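Local coordinates for protein tyrocidine synthetase 3 (PDB 2JGP) that probably forms peptide bonds in nonribosomal synthesis of the antibiotic tyrocidine, as a peptidyl carrier domain joined to a condensation domain, at residues A[3-8]-A[29-34]; A[147-152]-A[251-256]; A[273-278]-A[402-407]; A[354-359]-A[371-376]. All coordinates share one frame; numbering follows the deposited sequence. Where two conformers were deposited one is given.

Contact 1. Residues A[3-8]-A[29-34]; sequences EYVAPR and GALDDF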
# COMPACT_ATOMS: atom_id res chain seq x y z
N GLU A 3 17.12 -10.72 -22.60
CA GLU A 3 16.24 -9.56 -22.58
C GLU A 3 15.99 -9.12 -21.13
O GLU A 3 15.77 -9.96 -20.25
CB GLU A 3 14.92 -9.91 -23.25
CG GLU A 3 13.85 -8.86 -23.15
CD GLU A 3 12.57 -9.32 -23.80
OE1 GLU A 3 12.02 -10.35 -23.36
OE2 GLU A 3 12.10 -8.65 -24.74
N TYR A 4 16.04 -7.81 -20.88
CA TYR A 4 15.85 -7.32 -19.52
C TYR A 4 14.37 -7.29 -19.16
O TYR A 4 13.56 -6.70 -19.87
CB TYR A 4 16.42 -5.91 -19.33
CG TYR A 4 16.23 -5.40 -17.92
CD1 TYR A 4 16.87 -6.02 -16.85
CD2 TYR A 4 15.40 -4.32 -17.65
CE1 TYR A 4 16.70 -5.57 -15.55
CE2 TYR A 4 15.22 -3.87 -16.35
CZ TYR A 4 15.87 -4.49 -15.30
OH TYR A 4 15.70 -4.04 -14.02
N VAL A 5 14.06 -7.96 -18.06
CA VAL A 5 12.76 -7.88 -17.42
C VAL A 5 12.99 -7.42 -15.99
O VAL A 5 13.68 -8.09 -15.22
CB VAL A 5 12.04 -9.23 -17.47
CG1 VAL A 5 10.79 -9.20 -16.61
CG2 VAL A 5 11.71 -9.61 -18.92
N ALA A 6 12.43 -6.27 -15.62
CA ALA A 6 12.67 -5.70 -14.29
C ALA A 6 12.06 -6.61 -13.23
O ALA A 6 11.03 -7.23 -13.49
CB ALA A 6 12.09 -4.31 -14.19
N PRO A 7 12.68 -6.70 -12.04
CA PRO A 7 12.12 -7.52 -10.95
C PRO A 7 10.64 -7.24 -10.71
O PRO A 7 10.22 -6.08 -10.71
CB PRO A 7 12.97 -7.11 -9.74
CG PRO A 7 14.29 -6.74 -10.34
CD PRO A 7 13.93 -6.04 -11.63
N ARG A 8 9.84 -8.30 -10.55
CA ARG A 8 8.38 -8.18 -10.45
C ARG A 8 7.83 -8.60 -9.09
O ARG A 8 6.62 -8.54 -8.84
CB ARG A 8 7.72 -9.05 -11.52
CG ARG A 8 8.18 -8.74 -12.93
CD ARG A 8 7.91 -9.89 -13.85
NE ARG A 8 8.73 -11.05 -13.54
CZ ARG A 8 8.80 -12.14 -14.30
NH1 ARG A 8 8.08 -12.23 -15.42
NH2 ARG A 8 9.57 -13.15 -13.94
N GLY A 29 18.06 -8.86 -14.45
CA GLY A 29 16.62 -8.95 -14.59
C GLY A 29 16.10 -10.37 -14.41
O GLY A 29 16.88 -11.31 -14.22
N ALA A 30 14.78 -10.51 -14.51
CA ALA A 30 14.09 -11.76 -14.21
C ALA A 30 14.49 -12.95 -15.10
O ALA A 30 14.42 -14.11 -14.66
CB ALA A 30 12.58 -11.55 -14.26
N LEU A 31 14.91 -12.68 -16.33
CA LEU A 31 15.28 -13.74 -17.27
C LEU A 31 16.77 -14.05 -17.28
O LEU A 31 17.20 -14.97 -17.97
CB LEU A 31 14.83 -13.36 -18.70
CG LEU A 31 13.34 -13.07 -18.90
CD1 LEU A 31 13.05 -12.68 -20.34
CD2 LEU A 31 12.49 -14.26 -18.47
N ASP A 32 17.57 -13.29 -16.53
CA ASP A 32 19.02 -13.49 -16.56
C ASP A 32 19.42 -14.82 -15.94
O ASP A 32 18.85 -15.24 -14.94
CB ASP A 32 19.75 -12.33 -15.87
CG ASP A 32 19.86 -11.09 -16.77
OD1 ASP A 32 20.30 -11.22 -17.93
OD2 ASP A 32 19.53 -9.99 -16.30
N ASP A 33 20.38 -15.49 -16.57
CA ASP A 33 20.88 -16.79 -16.12
C ASP A 33 22.26 -16.58 -15.49
O ASP A 33 23.14 -15.98 -16.11
CB ASP A 33 20.95 -17.77 -17.30
CG ASP A 33 21.54 -19.13 -16.93
OD1 ASP A 33 22.73 -19.20 -16.58
OD2 ASP A 33 20.80 -20.13 -17.00
N PHE A 34 22.42 -17.08 -14.26
CA PHE A 34 23.64 -16.85 -13.46
C PHE A 34 24.92 -17.25 -14.19
O PHE A 34 25.93 -16.56 -14.13
CB PHE A 34 23.54 -17.63 -12.14
CG PHE A 34 24.68 -17.35 -11.20
CD1 PHE A 34 24.69 -16.18 -10.46
CD2 PHE A 34 25.74 -18.24 -11.08
CE1 PHE A 34 25.74 -15.90 -9.59
CE2 PHE A 34 26.79 -17.97 -10.22
CZ PHE A 34 26.79 -16.79 -9.47
O HOH W 1 16.08 -10.26 -17.61
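V5 leans on two residues of the 29-34 loop, one with each methyl. CG1 stands anti to the backbone N (chi1 171°), 3.8 Å from A30 CB, while CG2 rests 3.6 Å from L31 CD1, the two branched side chains meeting at a slant. L31 also runs alongside E3, both side chains pointing the same way, and its CD1 lies 3.8 Å from the carbonyl O of E3. From the other end of segment 3-8, R8 bends back at chi3 and lays a face of its guanidinium over A30, NH2 to CB 3.4 Å. A salt bridge to E12 and a bond to Q71 from the same NH2 should fix that plane. The Y4 ring comes obliquely to G29, with CE1 3.5 Å from the glycine CA, and its OH bonds K395 of the condensation domain. Between the backbones, A30 N donates to V5 O (2.8 Å, 164°). One water donates to E3 O and accepts from V5 N and L31 N, stitching the backbones further. G29 to D32 form a type I beta turn, tightened by G29 N reaching the anti lone pair of D32 OD2 at 2.6 Å. The lead-in to helix 10-23 is thus tied to the loop that follows this helix, in the helical-bundle fold of a peptidyl carrier domain.

Contact 2. Residues A[147-152]-A[251-256]; sequences HESLRT and IQYKDF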
# COMPACT_ATOMS: atom_id res chain seq x y z
N HIS A 147 -14.29 -15.06 6.64
CA HIS A 147 -13.12 -14.25 6.94
C HIS A 147 -12.92 -14.08 8.44
O HIS A 147 -13.70 -13.41 9.10
CB HIS A 147 -13.26 -12.88 6.27
CG HIS A 147 -13.25 -12.93 4.77
ND1 HIS A 147 -12.15 -13.34 4.05
CD2 HIS A 147 -14.22 -12.65 3.87
CE1 HIS A 147 -12.44 -13.30 2.76
NE2 HIS A 147 -13.68 -12.89 2.62
N GLU A 148 -11.86 -14.71 8.98
CA GLU A 148 -11.60 -14.69 10.42
C GLU A 148 -11.46 -13.29 10.98
O GLU A 148 -11.76 -13.06 12.16
CB GLU A 148 -10.34 -15.48 10.78
CG GLU A 148 -10.54 -16.97 10.93
CD GLU A 148 -9.34 -17.69 11.53
OE1 GLU A 148 -8.26 -17.08 11.69
OE2 GLU A 148 -9.49 -18.89 11.83
N SER A 149 -10.98 -12.35 10.16
CA SER A 149 -10.86 -10.97 10.60
C SER A 149 -12.21 -10.37 10.98
O SER A 149 -12.29 -9.50 11.85
CB SER A 149 -10.17 -10.12 9.53
OG SER A 149 -8.79 -10.46 9.43
N LEU A 150 -13.28 -10.84 10.35
CA LEU A 150 -14.64 -10.40 10.69
C LEU A 150 -15.22 -11.11 11.92
O LEU A 150 -16.36 -10.83 12.33
CB LEU A 150 -15.58 -10.59 9.49
CG LEU A 150 -15.20 -9.80 8.22
CD1 LEU A 150 -16.26 -9.99 7.15
CD2 LEU A 150 -14.99 -8.31 8.54
N ARG A 151 -14.46 -12.04 12.49
CA ARG A 151 -14.84 -12.70 13.74
C ARG A 151 -13.78 -12.46 14.82
O ARG A 151 -13.70 -13.20 15.81
CB ARG A 151 -15.05 -14.19 13.50
CG ARG A 151 -16.27 -14.47 12.63
CD ARG A 151 -16.45 -15.95 12.30
NE ARG A 151 -15.51 -16.43 11.27
CZ ARG A 151 -14.49 -17.26 11.49
NH1 ARG A 151 -14.21 -17.72 12.70
NH2 ARG A 151 -13.73 -17.63 10.47
N THR A 152 -12.97 -11.42 14.64
CA THR A 152 -11.88 -11.11 15.55
C THR A 152 -12.26 -9.94 16.46
O THR A 152 -12.74 -8.92 16.00
CB THR A 152 -10.62 -10.71 14.78
OG1 THR A 152 -10.19 -11.81 13.97
CG2 THR A 152 -9.49 -10.32 15.74
N ILE A 251 -4.33 -19.44 4.02
CA ILE A 251 -3.66 -18.70 5.08
C ILE A 251 -4.60 -17.62 5.61
O ILE A 251 -5.34 -17.01 4.84
CB ILE A 251 -2.34 -18.07 4.53
CG1 ILE A 251 -1.39 -19.15 4.01
CG2 ILE A 251 -1.65 -17.25 5.59
CD1 ILE A 251 -0.89 -20.12 5.08
N GLN A 252 -4.56 -17.41 6.92
CA GLN A 252 -5.40 -16.38 7.55
C GLN A 252 -4.56 -15.30 8.20
O GLN A 252 -3.35 -15.42 8.32
CB GLN A 252 -6.38 -17.01 8.54
CG GLN A 252 -7.75 -17.33 7.93
CD GLN A 252 -8.61 -16.09 7.72
OE1 GLN A 252 -8.20 -14.96 8.04
NE2 GLN A 252 -9.81 -16.29 7.17
N TYR A 253 -5.21 -14.20 8.60
CA TYR A 253 -4.48 -13.07 9.16
C TYR A 253 -3.66 -13.46 10.39
O TYR A 253 -2.53 -13.03 10.53
CB TYR A 253 -5.40 -11.89 9.51
CG TYR A 253 -4.63 -10.61 9.73
CD1 TYR A 253 -4.22 -9.84 8.66
CD2 TYR A 253 -4.27 -10.19 11.01
CE1 TYR A 253 -3.49 -8.68 8.84
CE2 TYR A 253 -3.55 -9.03 11.21
CZ TYR A 253 -3.16 -8.27 10.11
OH TYR A 253 -2.45 -7.11 10.29
N LYS A 254 -4.22 -14.30 11.26
CA LYS A 254 -3.50 -14.68 12.48
C LYS A 254 -2.20 -15.43 12.16
O LYS A 254 -1.24 -15.34 12.93
CB LYS A 254 -4.39 -15.51 13.42
CG LYS A 254 -4.77 -16.90 12.93
CD LYS A 254 -5.76 -17.52 13.92
CE LYS A 254 -5.97 -19.00 13.67
NZ LYS A 254 -6.64 -19.26 12.37
N ASP A 255 -2.17 -16.14 11.03
CA ASP A 255 -0.96 -16.82 10.57
C ASP A 255 0.12 -15.78 10.24
O ASP A 255 1.29 -15.95 10.61
CB ASP A 255 -1.25 -17.67 9.32
CG ASP A 255 -2.28 -18.76 9.57
OD1 ASP A 255 -2.28 -19.37 10.67
OD2 ASP A 255 -3.07 -19.05 8.64
N PHE A 256 -0.28 -14.73 9.54
CA PHE A 256 0.62 -13.61 9.24
C PHE A 256 1.10 -12.94 10.53
O PHE A 256 2.28 -12.67 10.67
CB PHE A 256 -0.07 -12.58 8.32
CG PHE A 256 0.61 -11.23 8.30
CD1 PHE A 256 1.81 -11.05 7.61
CD2 PHE A 256 0.06 -10.15 8.96
CE1 PHE A 256 2.43 -9.83 7.59
CE2 PHE A 256 0.67 -8.92 8.95
CZ PHE A 256 1.86 -8.75 8.26
O HOH W 2 -7.09 -14.53 11.39
O HOH W 3 -9.74 -12.45 7.42
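E148 swings its CG anti to the carbonyl carbon (chi1 -84°) and extends from there toward K254, whose CG sits between the backbone N and the carbonyl carbon (chi1 68°) and whose chain bends at chi4, bringing NZ onto the carboxylate. The salt bridge uses the syn lone pair of E148 OE1, 2.8 Å from K254 NZ; OE2 gets a weak second bond from the same nitrogen. OE1 also accepts a hydrogen bond from a water that accepts from K254 N, linking the acid to both ends of the lysine. This joins the turn after helix 133-146 of the condensation domain to the start of helix 253-263, where Q252 holds the N-cap position. In one of two deposited conformers, and so less certainly, Q252 bends at chi2 and puts OE1 3.5 Å from E148 CB, the amide and carboxylate planes 23° apart. That OE1 accepts from Y253 N at 3.1 Å and from a second water held by S149 N. S149 OG lies 3.7 Å from Y253 CB while bonding V368 O, and Y253 OH goes to M370 O. Within segment 147-152, E148 O is gripped by R151 N and T152 OG1 from opposite faces of its carbonyl plane.

Contact 3. Residues A[273-278]-A[402-407]; sequences EAYWLQ and YGHQDY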
# COMPACT_ATOMS: atom_id res chain seq x y z
N GLU A 273 15.66 -4.09 9.23
CA GLU A 273 15.76 -2.87 10.02
C GLU A 273 16.99 -2.05 9.67
O GLU A 273 16.89 -0.84 9.47
CB GLU A 273 15.80 -3.22 11.51
CG GLU A 273 16.04 -2.04 12.44
CD GLU A 273 15.95 -2.42 13.89
OE1 GLU A 273 14.97 -2.02 14.55
OE2 GLU A 273 16.86 -3.13 14.38
N ALA A 274 18.15 -2.72 9.60
CA ALA A 274 19.44 -2.06 9.37
C ALA A 274 19.43 -1.19 8.13
O ALA A 274 19.99 -0.09 8.14
CB ALA A 274 20.55 -3.10 9.27
N TYR A 275 18.78 -1.67 7.07
CA TYR A 275 18.66 -0.89 5.84
C TYR A 275 18.04 0.48 6.11
O TYR A 275 18.55 1.50 5.64
CB TYR A 275 17.84 -1.63 4.77
CG TYR A 275 17.57 -0.74 3.59
CD1 TYR A 275 18.52 -0.57 2.58
CD2 TYR A 275 16.38 -0.02 3.49
CE1 TYR A 275 18.28 0.27 1.51
CE2 TYR A 275 16.14 0.83 2.43
CZ TYR A 275 17.09 0.97 1.45
OH TYR A 275 16.84 1.81 0.40
N TRP A 276 16.95 0.50 6.87
CA TRP A 276 16.21 1.73 7.13
C TRP A 276 16.94 2.66 8.10
O TRP A 276 16.92 3.87 7.94
CB TRP A 276 14.82 1.40 7.65
CG TRP A 276 13.98 0.75 6.60
CD1 TRP A 276 13.60 -0.55 6.55
CD2 TRP A 276 13.48 1.37 5.41
NE1 TRP A 276 12.87 -0.78 5.41
CE2 TRP A 276 12.78 0.38 4.69
CE3 TRP A 276 13.55 2.66 4.88
CZ2 TRP A 276 12.15 0.64 3.47
CZ3 TRP A 276 12.91 2.93 3.68
CH2 TRP A 276 12.22 1.91 2.98
N LEU A 277 17.61 2.07 9.09
CA LEU A 277 18.37 2.86 10.06
C LEU A 277 19.55 3.54 9.37
O LEU A 277 19.83 4.71 9.64
CB LEU A 277 18.84 1.99 11.23
CG LEU A 277 17.71 1.33 12.04
CD1 LEU A 277 18.28 0.67 13.28
CD2 LEU A 277 16.62 2.34 12.41
N GLN A 278 20.22 2.82 8.47
CA GLN A 278 21.29 3.37 7.64
C GLN A 278 20.77 4.50 6.76
O GLN A 278 21.35 5.58 6.70
CB GLN A 278 21.91 2.28 6.76
CG GLN A 278 22.78 1.28 7.51
CD GLN A 278 22.96 -0.05 6.77
OE1 GLN A 278 23.49 -1.01 7.34
NE2 GLN A 278 22.52 -0.13 5.52
N TYR A 402 11.67 -2.13 -1.41
CA TYR A 402 10.83 -3.32 -1.54
C TYR A 402 11.53 -4.57 -0.99
O TYR A 402 10.89 -5.41 -0.35
CB TYR A 402 10.42 -3.57 -2.99
CG TYR A 402 9.66 -2.43 -3.66
CD1 TYR A 402 9.77 -2.21 -5.03
CD2 TYR A 402 8.87 -1.55 -2.92
CE1 TYR A 402 9.10 -1.16 -5.65
CE2 TYR A 402 8.19 -0.50 -3.55
CZ TYR A 402 8.31 -0.32 -4.91
OH TYR A 402 7.65 0.72 -5.53
N GLY A 403 12.84 -4.66 -1.20
CA GLY A 403 13.64 -5.76 -0.65
C GLY A 403 13.74 -5.74 0.87
O GLY A 403 14.09 -6.74 1.49
N HIS A 404 13.46 -4.59 1.47
CA HIS A 404 13.50 -4.45 2.92
C HIS A 404 12.18 -3.98 3.49
O HIS A 404 12.14 -3.29 4.51
CB HIS A 404 14.65 -3.53 3.30
CG HIS A 404 15.98 -4.06 2.89
ND1 HIS A 404 16.49 -3.88 1.62
CD2 HIS A 404 16.89 -4.82 3.55
CE1 HIS A 404 17.66 -4.49 1.53
NE2 HIS A 404 17.92 -5.07 2.69
N GLN A 405 11.08 -4.40 2.86
CA GLN A 405 9.74 -3.98 3.26
C GLN A 405 9.20 -4.66 4.52
O GLN A 405 8.17 -4.24 5.07
CB GLN A 405 8.76 -4.19 2.10
CG GLN A 405 8.36 -5.64 1.86
CD GLN A 405 7.34 -5.76 0.75
OE1 GLN A 405 6.13 -5.80 1.00
NE2 GLN A 405 7.82 -5.78 -0.48
N ASP A 406 9.87 -5.71 4.99
CA ASP A 406 9.38 -6.46 6.15
C ASP A 406 9.91 -5.88 7.46
O ASP A 406 10.35 -6.61 8.36
CB ASP A 406 9.71 -7.94 5.99
CG ASP A 406 8.96 -8.57 4.84
OD1 ASP A 406 7.71 -8.51 4.83
OD2 ASP A 406 9.60 -9.11 3.92
N TYR A 407 9.87 -4.56 7.54
CA TYR A 407 10.15 -3.81 8.76
C TYR A 407 8.99 -2.83 8.94
O TYR A 407 8.84 -1.92 8.13
CB TYR A 407 11.48 -3.08 8.63
CG TYR A 407 11.91 -2.33 9.87
CD1 TYR A 407 12.13 -3.00 11.07
CD2 TYR A 407 12.12 -0.96 9.84
CE1 TYR A 407 12.54 -2.32 12.21
CE2 TYR A 407 12.53 -0.27 10.97
CZ TYR A 407 12.73 -0.95 12.15
OH TYR A 407 13.14 -0.26 13.27
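Y407 lies against E273 and W276 of helix 267-279 from CB to OH, its CG anti to the backbone N (chi1 -177°). CB starts 3.9 Å from W276 CD1, and CD2 comes closer to W276 CD1, at 3.6 Å; the two ring planes are nearly parallel but slid past each other. E273 covers one face of the phenol: its CA stands 3.8 Å from the ring centroid, nearly on the normal, in a CH-pi contact. Farther out, Y407 CE1 is 3.4 Å from E273 OE1, CZ packs on E273 CG, and the OH makes a weak bond of 2.8 Å to E273 OE1. Next to it W276 NE1 donates to H404 O (2.8 Å, 166°), the oxygen lying in the indole plane and the N-H arriving above the carbonyl plane. The imidazole of H404 forms an offset stack with Y275, centroids 4.6 Å apart and planes at 12°, and Y275 CB also sits over the imidazole face. H404 ND1 bonds the backbone O of D400, a residue of the sodium site, and NE2 bonds E54 of the carrier domain. Two oxygen partners, one a carboxylate, would be consistent with a doubly protonated, positively charged imidazole resting on the electron-rich phenol of Y275.

Contact 4. Residues A[354-359]-A[371-376]; sequences TPITGR and FVNTLA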
# COMPACT_ATOMS: atom_id res chain seq x y z
N THR A 354 5.38 6.28 0.38
CA THR A 354 4.76 5.47 -0.66
C THR A 354 4.06 4.24 -0.07
O THR A 354 4.72 3.29 0.35
CB THR A 354 5.77 5.02 -1.72
OG1 THR A 354 6.84 4.29 -1.11
CG2 THR A 354 6.34 6.23 -2.47
N PRO A 355 2.72 4.27 -0.01
CA PRO A 355 2.01 3.09 0.44
C PRO A 355 2.20 1.89 -0.48
O PRO A 355 2.28 2.05 -1.70
CB PRO A 355 0.54 3.54 0.46
CG PRO A 355 0.61 5.05 0.54
CD PRO A 355 1.81 5.40 -0.28
N ILE A 356 2.30 0.71 0.12
CA ILE A 356 2.36 -0.57 -0.60
C ILE A 356 1.28 -1.46 -0.02
O ILE A 356 0.81 -1.21 1.09
CB ILE A 356 3.73 -1.25 -0.47
CG1 ILE A 356 4.11 -1.47 1.01
CG2 ILE A 356 4.80 -0.44 -1.18
CD1 ILE A 356 5.40 -2.26 1.21
N THR A 357 0.88 -2.49 -0.75
CA THR A 357 -0.23 -3.34 -0.30
C THR A 357 0.15 -4.16 0.94
O THR A 357 -0.70 -4.49 1.76
CB THR A 357 -0.69 -4.33 -1.40
OG1 THR A 357 0.34 -5.29 -1.64
CG2 THR A 357 -1.01 -3.59 -2.70
N GLY A 358 1.44 -4.48 1.06
CA GLY A 358 1.93 -5.34 2.14
C GLY A 358 1.67 -6.82 1.88
O GLY A 358 1.92 -7.66 2.76
N ARG A 359 1.17 -7.13 0.69
CA ARG A 359 0.76 -8.48 0.32
C ARG A 359 1.80 -9.06 -0.64
O ARG A 359 1.52 -9.28 -1.83
CB ARG A 359 -0.62 -8.45 -0.32
CG ARG A 359 -1.72 -7.99 0.63
CD ARG A 359 -2.92 -7.44 -0.11
NE ARG A 359 -3.91 -6.90 0.81
CZ ARG A 359 -4.85 -7.62 1.43
NH1 ARG A 359 -4.94 -8.93 1.20
NH2 ARG A 359 -5.71 -7.04 2.23
N PHE A 371 -2.99 -4.98 5.98
CA PHE A 371 -1.66 -5.25 5.40
C PHE A 371 -0.93 -4.00 4.92
O PHE A 371 0.31 -3.98 4.90
CB PHE A 371 -1.79 -6.24 4.23
CG PHE A 371 -2.14 -7.64 4.65
CD1 PHE A 371 -3.45 -8.10 4.53
CD2 PHE A 371 -1.18 -8.48 5.16
CE1 PHE A 371 -3.78 -9.39 4.92
CE2 PHE A 371 -1.50 -9.77 5.56
CZ PHE A 371 -2.81 -10.23 5.43
N VAL A 372 -1.67 -2.98 4.53
CA VAL A 372 -1.08 -1.79 3.93
C VAL A 372 0.05 -1.24 4.81
O VAL A 372 -0.09 -1.13 6.02
CB VAL A 372 -2.14 -0.70 3.63
CG1 VAL A 372 -2.80 -0.20 4.91
CG2 VAL A 372 -1.51 0.44 2.85
N ASN A 373 1.19 -0.98 4.17
CA ASN A 373 2.41 -0.51 4.83
C ASN A 373 2.82 0.75 4.09
O ASN A 373 2.38 0.96 2.97
CB ASN A 373 3.50 -1.59 4.71
CG ASN A 373 4.69 -1.36 5.66
OD1 ASN A 373 4.62 -0.60 6.63
ND2 ASN A 373 5.80 -2.05 5.37
N THR A 374 3.63 1.59 4.72
CA THR A 374 4.17 2.76 4.04
C THR A 374 5.68 2.68 4.10
O THR A 374 6.26 2.31 5.13
CB THR A 374 3.68 4.08 4.67
OG1 THR A 374 2.25 4.10 4.69
CG2 THR A 374 4.18 5.28 3.86
N LEU A 375 6.32 3.00 2.98
CA LEU A 375 7.76 3.10 2.92
C LEU A 375 8.13 4.57 2.83
O LEU A 375 7.55 5.30 2.04
CB LEU A 375 8.29 2.37 1.69
CG LEU A 375 7.80 0.93 1.49
CD1 LEU A 375 8.38 0.37 0.20
CD2 LEU A 375 8.13 0.06 2.69
N ALA A 376 9.10 4.99 3.64
CA ALA A 376 9.65 6.34 3.54
C ALA A 376 10.69 6.33 2.43
O ALA A 376 11.81 5.86 2.64
CB ALA A 376 10.27 6.75 4.86
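F371, I356 and L375 have the largest areas buried in a two-stranded antiparallel ribbon of the condensation domain, strands 350-356 and 373-379. I356 pairs with N373 through two backbone bonds, I356 N to N373 O at 2.9 Å and N373 N to I356 O at 3.1 Å. T354 and L375 form the next hydrogen-bonded pair, and P355, which has no N-H to offer, stands opposite T374 in the non-hydrogen-bonded pair between. On the face shared by I356, N373 and L375, I356 puts CG1 between its backbone N and carbonyl carbon (chi1 56°), which sets CG1 3.8 Å from N373 CB. Its CD1 then meets L375 CD2 at 3.9 Å, the two side chains crossing at about a right angle, with Y402 packing on both. Beyond the strands F371 points an edge at R359: its CD1 sits over the centre of the guanidinium face, 3.4 Å from CZ of R359, with the planes 58° apart. R359 NH2 bridges to D226, the aspartate of the family's HHxxxDG active-site motif, and NH1 bonds I367 O. D226 also accepts from F371 N and V372 N, so one carboxylate holds the arginine and the backbone beside the ring. Where the ribbon ends, G358 CA points its hydrogen almost straight at F371 O, 3.5 Å away.

Contact 1 belongs to the carrier domain at the start of the chain; contacts 2, 3 and 4 lie in the condensation domain, with contact 4 nested in the loop that contact 3 closes. The centre of contact 4 lies about 4 Å from the centre of the chain; the contact touches both neighbours: Y253 and F256 of helix 253-263 pack on F371, while W276, Y402 and Q405 meet the ribbon. Contacts 2 and 3, centres about 26 Å apart, sit on successive helices, 253-263 and 267-279. Contact 1 comes within about 7 Å of contact 3 at the nearest atoms, near the sodium ion; the polar links there are consistent with carrier and condensation domains packing as one unit in this crystal.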